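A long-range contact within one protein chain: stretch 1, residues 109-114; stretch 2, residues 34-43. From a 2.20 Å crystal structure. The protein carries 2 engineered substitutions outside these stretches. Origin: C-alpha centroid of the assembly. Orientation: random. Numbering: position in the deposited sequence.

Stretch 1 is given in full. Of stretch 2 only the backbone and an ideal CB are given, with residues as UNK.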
# COMPACT_ATOMS: atom_id res chain seq x y z
N GLY A 109 -16.13 0.93 9.81
CA GLY A 109 -17.13 0.66 8.77
C GLY A 109 -16.52 0.72 7.38
O GLY A 109 -15.38 1.16 7.21
N PRO A 110 -17.31 0.35 6.36
CA PRO A 110 -16.88 0.21 4.96
C PRO A 110 -16.69 1.51 4.21
O PRO A 110 -16.54 1.49 2.98
CB PRO A 110 -18.03 -0.57 4.33
CG PRO A 110 -19.24 -0.09 5.09
CD PRO A 110 -18.76 0.12 6.51
N ALA A 111 -16.66 2.64 4.92
CA ALA A 111 -16.52 3.94 4.27
C ALA A 111 -15.07 4.43 4.21
O ALA A 111 -14.69 5.36 4.92
CB ALA A 111 -17.41 4.98 4.95
N PHE A 112 -14.29 3.82 3.33
CA PHE A 112 -12.90 4.19 3.16
C PHE A 112 -12.41 3.80 1.77
O PHE A 112 -12.88 2.82 1.20
CB PHE A 112 -12.03 3.52 4.23
CG PHE A 112 -12.13 2.02 4.26
CD1 PHE A 112 -11.28 1.25 3.48
CD2 PHE A 112 -13.04 1.38 5.08
CE1 PHE A 112 -11.35 -0.13 3.51
CE2 PHE A 112 -13.12 0.01 5.12
CZ PHE A 112 -12.27 -0.75 4.34
N PHE A 113 -11.48 4.58 1.24
CA PHE A 113 -10.92 4.35 -0.09
C PHE A 113 -9.48 4.80 -0.12
O PHE A 113 -9.11 5.74 0.58
CB PHE A 113 -11.69 5.17 -1.15
CG PHE A 113 -13.07 4.66 -1.44
CD1 PHE A 113 -14.18 5.40 -1.06
CD2 PHE A 113 -13.25 3.49 -2.13
CE1 PHE A 113 -15.44 4.95 -1.36
CE2 PHE A 113 -14.51 3.04 -2.43
CZ PHE A 113 -15.61 3.77 -2.04
N GLY A 114 -8.69 4.23 -1.02
CA GLY A 114 -7.31 4.68 -1.16
C GLY A 114 -6.23 3.65 -0.95
O GLY A 114 -6.42 2.66 -0.23
N UNK A 34 -18.54 4.22 -9.47
CA UNK A 34 -17.25 3.69 -9.06
C UNK A 34 -17.18 3.37 -7.56
O UNK A 34 -16.75 2.28 -7.17
CB UNK A 34 -16.15 4.69 -9.43
N UNK A 35 -17.65 4.29 -6.72
CA UNK A 35 -17.65 4.06 -5.27
C UNK A 35 -18.53 2.88 -4.85
O UNK A 35 -18.18 2.14 -3.94
CB UNK A 35 -18.12 5.32 -4.55
N UNK A 36 -19.67 2.72 -5.52
CA UNK A 36 -20.59 1.62 -5.21
C UNK A 36 -20.02 0.24 -5.56
O UNK A 36 -20.24 -0.74 -4.85
CB UNK A 36 -21.91 1.83 -5.96
N UNK A 37 -19.34 0.16 -6.69
CA UNK A 37 -18.76 -1.09 -7.16
C UNK A 37 -17.46 -1.43 -6.45
O UNK A 37 -17.11 -2.60 -6.29
CB UNK A 37 -18.52 -1.02 -8.67
N UNK A 38 -16.77 -0.41 -5.95
CA UNK A 38 -15.40 -0.58 -5.44
C UNK A 38 -15.23 -0.65 -3.93
O UNK A 38 -14.21 -1.12 -3.45
CB UNK A 38 -14.54 0.58 -5.95
N UNK A 39 -16.21 -0.18 -3.17
CA UNK A 39 -16.07 -0.15 -1.72
C UNK A 39 -16.01 -1.52 -1.07
O UNK A 39 -16.51 -2.51 -1.62
CB UNK A 39 -17.23 0.64 -1.11
N UNK A 40 -15.38 -1.58 0.10
CA UNK A 40 -15.27 -2.81 0.86
C UNK A 40 -16.69 -3.32 1.13
O UNK A 40 -17.62 -2.52 1.24
CB UNK A 40 -14.49 -2.59 2.16
N UNK A 41 -16.87 -4.65 1.21
CA UNK A 41 -18.20 -5.18 1.46
C UNK A 41 -18.84 -4.53 2.68
O UNK A 41 -18.23 -4.45 3.74
CB UNK A 41 -18.14 -6.70 1.65
N UNK A 42 -20.05 -4.02 2.50
CA UNK A 42 -20.80 -3.37 3.56
C UNK A 42 -22.18 -3.99 3.61
O UNK A 42 -23.15 -3.34 4.02
CB UNK A 42 -20.88 -1.86 3.34
N UNK A 43 -22.26 -5.26 3.25
CA UNK A 43 -23.53 -5.92 3.09
C UNK A 43 -23.26 -7.42 3.02
O UNK A 43 -22.37 -7.85 2.29
CB UNK A 43 -24.27 -5.42 1.85

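Position 34 lies in a helix, and its ideal CB has no atom of stretch 1 within 5.5 Å. The contact sets no preference beyond helix compatibility; the residue is Ile 34, sideways at its CB, with no contact.

At position 35, also helical, CA-to-CB points sideways, yet the ideal CB lies 3.9 Å from Phe 113 CZ. Stretch 1 offers aromatic carbon here and no charge, so Leu, Met or another flexible apolar chain would suit. The residue is Met 35. With chi1 m and chi2 t, its CG comes 3.7 Å from Phe 113 CE1, and its SD lies 5.1 Å from the ring centroid, obliquely placed. Its backbone O approaches the edge of the same ring, 3.6 Å from Phe 113 CZ.

Positions 36, 37 and 43 have no atom of stretch 1 within 5.5 Å of the ideal CB: the first points away, the others are out of reach. Many residues would do; they are Tyr 36, Leu 37 and Tyr 43.

Position 38 points sideways, its ideal CB 4.3 Å from Phe 113 CE2. An apolar side chain is favored, though the contact is loose. The residue is Met 38, which touches the ring only marginally: its CB is 4.4 Å from Phe 113 CE2, and beyond CB the chain leaves the ring.

At position 39 psi swings to 155° and the chain leaves the helix. CA-to-CB points toward stretch 1, with the ideal CB 3.6 Å from Phe 113 CZ and 4.2 Å from Pro 110 O. The CB sits on aromatic carbon, so Ala, Ser, or a longer chain that turns off after CB, polar or apolar, would suit. His 39 adopts chi1 p and packs its CB 3.6 Å from Phe 113 CZ; the imidazole departs from stretch 1, and ND1 donates a hydrogen bond to the backbone O of residue 40 at 2.6 Å.

Position 40 also points toward stretch 1, its ideal CB 3.6 Å from Phe 112 CZ and 4.6 Å from Pro 110 CB. These carbons favor an apolar or aromatic residue. Tyr 40 places its CB 3.6 Å from Phe 112 CZ; the two rings are oblique, with centroids 5.8 Å apart. No direct hydrogen bond joins the stretches, but one water accepts from Tyr 40 N (2.5 Å) and donates to Pro 110 O and Phe 112 O (both 2.8 Å).

Position 41, with phi -51°, points away and would accept proline among others; it is Pro 41.

Position 42 points toward Pro 110, whose CG is only 3.0 Å from the ideal CB, already a clash. Glycine or a very small residue suits best. Ala 42 keeps that tight approach, CB to Pro 110 CG 3.0 Å.

Stretch 2 34-43: IMYLMHYPAY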
# COMPACT_ATOMS: atom_id res chain seq x y z
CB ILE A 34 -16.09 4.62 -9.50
CG1 ILE A 34 -16.01 4.65 -11.03
CG2 ILE A 34 -14.76 4.16 -8.90
CD1 ILE A 34 -14.95 5.59 -11.58
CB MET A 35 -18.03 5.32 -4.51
CG MET A 35 -16.93 6.36 -4.49
SD MET A 35 -17.36 7.85 -3.57
CE MET A 35 -15.81 8.73 -3.67
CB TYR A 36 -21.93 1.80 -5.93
CG TYR A 36 -22.76 0.54 -5.96
CD1 TYR A 36 -22.82 -0.24 -7.11
CD2 TYR A 36 -23.38 0.05 -4.81
CE1 TYR A 36 -23.53 -1.43 -7.14
CE2 TYR A 36 -24.08 -1.13 -4.82
CZ TYR A 36 -24.17 -1.87 -5.99
OH TYR A 36 -24.89 -3.04 -6.00
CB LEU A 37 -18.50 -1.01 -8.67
CG LEU A 37 -18.01 -2.27 -9.39
CD1 LEU A 37 -17.65 -1.94 -10.83
CD2 LEU A 37 -16.82 -2.88 -8.68
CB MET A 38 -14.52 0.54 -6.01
CG MET A 38 -14.64 0.69 -7.51
SD MET A 38 -13.49 -0.34 -8.43
CE MET A 38 -12.08 0.78 -8.49
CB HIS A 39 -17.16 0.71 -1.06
CG HIS A 39 -18.53 0.13 -1.15
ND1 HIS A 39 -18.93 -0.97 -0.42
CD2 HIS A 39 -19.64 0.56 -1.81
CE1 HIS A 39 -20.19 -1.24 -0.68
NE2 HIS A 39 -20.65 -0.32 -1.51
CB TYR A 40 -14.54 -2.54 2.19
CG TYR A 40 -14.13 -3.79 2.94
CD1 TYR A 40 -12.88 -4.37 2.73
CD2 TYR A 40 -14.97 -4.37 3.88
CE1 TYR A 40 -12.50 -5.51 3.42
CE2 TYR A 40 -14.60 -5.51 4.58
CZ TYR A 40 -13.36 -6.07 4.34
OH TYR A 40 -12.99 -7.21 5.02
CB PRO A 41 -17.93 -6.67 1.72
CG PRO A 41 -16.70 -6.96 0.96
CD PRO A 41 -15.86 -5.71 1.08
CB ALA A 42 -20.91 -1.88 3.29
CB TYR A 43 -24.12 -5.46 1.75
CG TYR A 43 -25.59 -5.14 1.75
CD1 TYR A 43 -26.50 -5.97 1.12
CD2 TYR A 43 -26.05 -3.95 2.29
CE1 TYR A 43 -27.85 -5.66 1.08
CE2 TYR A 43 -27.40 -3.62 2.26
CZ TYR A 43 -28.29 -4.48 1.65
OH TYR A 43 -29.63 -4.16 1.62
O HOH W 1 -14.65 0.61 1.07
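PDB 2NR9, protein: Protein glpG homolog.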